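PDB 3ZZO: CG11501 from Drosophila melanogaster, which acts as a secreted cytokine that promotes survival of Sindbis virus infection by suppressing the immune deficiency pathway and limits intestinal stem cell proliferation after bacterial infection. Local coordinates for residues Arg6-Lys12 against Asn29-Ile35. Residues are numbered along the deposited sequence; the frame is centred on the assembly and turned at random.
Sequences RELVEFK and NGCEVTI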
loop_
_atom_site.group_PDB
_atom_site.type_symbol
_atom_site.label_atom_id
_atom_site.label_comp_id
_atom_site.label_asym_id
_atom_site.label_seq_id
_atom_site.Cartn_x
_atom_site.Cartn_y
_atom_site.Cartn_z
ATOM N N ARG A 6 -5.161 -5.671 -0.648
ATOM C CA ARG A 6 -4.300 -4.556 -0.268
ATOM C C ARG A 6 -3.412 -5.000 0.871
ATOM O O ARG A 6 -3.587 -6.124 1.386
ATOM C CB ARG A 6 -5.085 -3.310 0.030
ATOM C CG ARG A 6 -6.045 -3.377 1.175
ATOM C CD ARG A 6 -7.200 -2.352 1.115
ATOM N NE ARG A 6 -8.111 -2.486 2.195
ATOM C CZ ARG A 6 -8.773 -1.460 2.690
ATOM N NH1 ARG A 6 -8.597 -0.186 2.233
ATOM N NH2 ARG A 6 -9.579 -1.672 3.708
ATOM N N GLU A 7 -2.436 -4.211 1.255
ATOM C CA GLU A 7 -1.597 -4.525 2.407
ATOM C C GLU A 7 -1.564 -3.358 3.351
ATOM O O GLU A 7 -1.453 -2.203 2.951
ATOM C CB GLU A 7 -0.153 -4.884 2.024
ATOM C CG GLU A 7 0.014 -6.254 1.435
ATOM C CD GLU A 7 1.441 -6.576 1.107
ATOM O OE1 GLU A 7 2.288 -5.688 0.988
ATOM O OE2 GLU A 7 1.703 -7.810 0.927
ATOM N N LEU A 8 -1.608 -3.676 4.629
ATOM C CA LEU A 8 -1.360 -2.733 5.722
ATOM C C LEU A 8 0.087 -2.861 6.125
ATOM O O LEU A 8 0.514 -3.952 6.537
ATOM C CB LEU A 8 -2.229 -3.122 6.950
ATOM C CG LEU A 8 -3.768 -3.293 6.776
ATOM C CD1 LEU A 8 -4.368 -4.081 7.929
ATOM C CD2 LEU A 8 -4.432 -1.947 6.585
ATOM N N VAL A 9 0.871 -1.812 6.003
ATOM C CA VAL A 9 2.282 -1.838 6.272
ATOM C C VAL A 9 2.631 -0.876 7.385
ATOM O O VAL A 9 2.258 0.302 7.338
ATOM C CB VAL A 9 3.088 -1.471 5.017
ATOM C CG1 VAL A 9 4.600 -1.539 5.271
ATOM C CG2 VAL A 9 2.703 -2.351 3.832
ATOM N N GLU A 10 3.323 -1.372 8.412
ATOM C CA GLU A 10 3.885 -0.526 9.461
ATOM C C GLU A 10 5.387 -0.513 9.275
ATOM O O GLU A 10 6.000 -1.546 9.011
ATOM C CB GLU A 10 3.553 -1.063 10.861
ATOM C CG GLU A 10 2.099 -1.033 11.173
ATOM C CD GLU A 10 1.820 -1.473 12.620
ATOM O OE1 GLU A 10 2.748 -1.617 13.465
ATOM O OE2 GLU A 10 0.626 -1.762 12.905
ATOM N N PHE A 11 5.987 0.667 9.401
ATOM C CA PHE A 11 7.406 0.797 9.086
ATOM C C PHE A 11 7.980 2.018 9.778
ATOM O O PHE A 11 7.237 2.930 10.182
ATOM C CB PHE A 11 7.591 0.928 7.561
ATOM C CG PHE A 11 6.942 2.161 6.951
ATOM C CD1 PHE A 11 5.583 2.159 6.624
ATOM C CD2 PHE A 11 7.686 3.310 6.717
ATOM C CE1 PHE A 11 5.007 3.301 6.110
ATOM C CE2 PHE A 11 7.085 4.461 6.190
ATOM C CZ PHE A 11 5.750 4.440 5.889
ATOM N N LYS A 12 9.287 2.068 9.859
ATOM C CA LYS A 12 10.013 3.257 10.289
ATOM C C LYS A 12 10.824 3.758 9.100
ATOM O O LYS A 12 10.917 3.094 8.070
ATOM C CB LYS A 12 10.858 2.976 11.523
ATOM C CG LYS A 12 9.995 2.859 12.759
ATOM C CD LYS A 12 10.759 2.427 14.038
ATOM C CE LYS A 12 9.805 2.317 15.240
ATOM N NZ LYS A 12 10.482 1.683 16.396
ATOM N N ASN A 29 5.100 3.956 17.152
ATOM C CA ASN A 29 5.361 2.704 16.388
ATOM C C ASN A 29 5.602 2.975 14.929
ATOM O O ASN A 29 5.336 2.133 14.088
ATOM C CB ASN A 29 4.202 1.763 16.631
ATOM C CG ASN A 29 4.154 1.375 18.067
ATOM O OD1 ASN A 29 3.210 1.677 18.753
ATOM N ND2 ASN A 29 5.241 0.784 18.563
ATOM N N GLY A 30 6.165 4.111 14.601
ATOM C CA GLY A 30 6.549 4.441 13.217
ATOM C C GLY A 30 5.388 5.056 12.445
ATOM O O GLY A 30 4.665 5.903 12.934
ATOM N N CYS A 31 5.251 4.608 11.186
ATOM C CA CYS A 31 4.269 5.054 10.212
ATOM C C CYS A 31 3.398 3.882 9.811
ATOM O O CYS A 31 3.823 2.718 9.932
ATOM C CB CYS A 31 4.957 5.513 8.917
ATOM S SG CYS A 31 6.226 6.769 9.061
ATOM N N GLU A 32 2.207 4.160 9.311
ATOM C CA GLU A 32 1.364 3.120 8.749
ATOM C C GLU A 32 0.788 3.582 7.426
ATOM O O GLU A 32 0.494 4.755 7.232
ATOM C CB GLU A 32 0.263 2.744 9.715
ATOM C CG GLU A 32 -0.673 3.752 10.007
ATOM C CD GLU A 32 -1.752 3.343 11.060
ATOM O OE1 GLU A 32 -1.382 2.666 12.056
ATOM O OE2 GLU A 32 -2.985 3.679 10.880
ATOM N N VAL A 33 0.618 2.637 6.523
ATOM C CA VAL A 33 0.073 2.933 5.209
ATOM C C VAL A 33 -0.667 1.691 4.695
ATOM O O VAL A 33 -0.301 0.557 5.008
ATOM C CB VAL A 33 1.213 3.351 4.239
ATOM C CG1 VAL A 33 2.197 2.197 3.950
ATOM C CG2 VAL A 33 0.662 3.954 2.931
ATOM N N THR A 34 -1.676 1.918 3.853
ATOM C CA THR A 34 -2.381 0.858 3.151
ATOM C C THR A 34 -2.009 1.019 1.688
ATOM O O THR A 34 -2.264 2.078 1.116
ATOM C CB THR A 34 -3.889 0.965 3.344
ATOM O OG1 THR A 34 -4.175 0.883 4.738
ATOM C CG2 THR A 34 -4.615 -0.137 2.656
ATOM N N ILE A 35 -1.434 -0.030 1.086
ATOM C CA ILE A 35 -0.931 0.022 -0.279
ATOM C C ILE A 35 -1.633 -0.969 -1.174
ATOM O O ILE A 35 -2.194 -1.970 -0.749
ATOM C CB ILE A 35 0.601 -0.252 -0.308
ATOM C CG1 ILE A 35 0.947 -1.656 0.202
ATOM C CG2 ILE A 35 1.359 0.839 0.413
ATOM C CD1 ILE A 35 2.370 -2.107 -0.080
HETATM O O HOH W 1 5.077 -0.815 14.051
HETATM O O HOH W 2 8.425 1.392 18.318
#
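Strands 6-12 and 31-35 run antiparallel, their axes 4.7 Å apart at closest approach, and Glu7-Ile35, Val9-Val33 and Phe11-Cys31 form hydrogen-bonded pairs with two bonds each. Val9 N to Val33 O is the straightest of the six, at 2.8 Å with an N-H...O angle of 175°. The buried side chains of these pairs share one face of the sheet. Phe11 has CG between its backbone N and carbonyl carbon (chi1 62°), which swings the ring across to strand 31-35. Cys31 CB sits over one ring face, offset toward the rim, 3.3 Å from Phe11 CZ, in a CH-pi contact. Cys31 SG lies obliquely to the ring and is disulfide-bonded to Cys18. Val33 CG1 meets Phe11 CE1 at 3.7 Å. Further along, Ile35 CD1 packs on Val9 CG2 at 3.9 Å. Phe72 of helix 69-75 touches Phe11, Val33 and Ile35. The other face is more polar. Leu8 and Thr34 form a non-hydrogen-bonded pair there; Leu8 is modelled in two conformers, so the touch of its CD2 on Thr34 OG1 is doubtful. Glu10 reaches Lys85 of strand 81-89 in a salt bridge. These are central strands of the antiparallel, helix-covered sheet in the ferredoxin-like subdomain SD1.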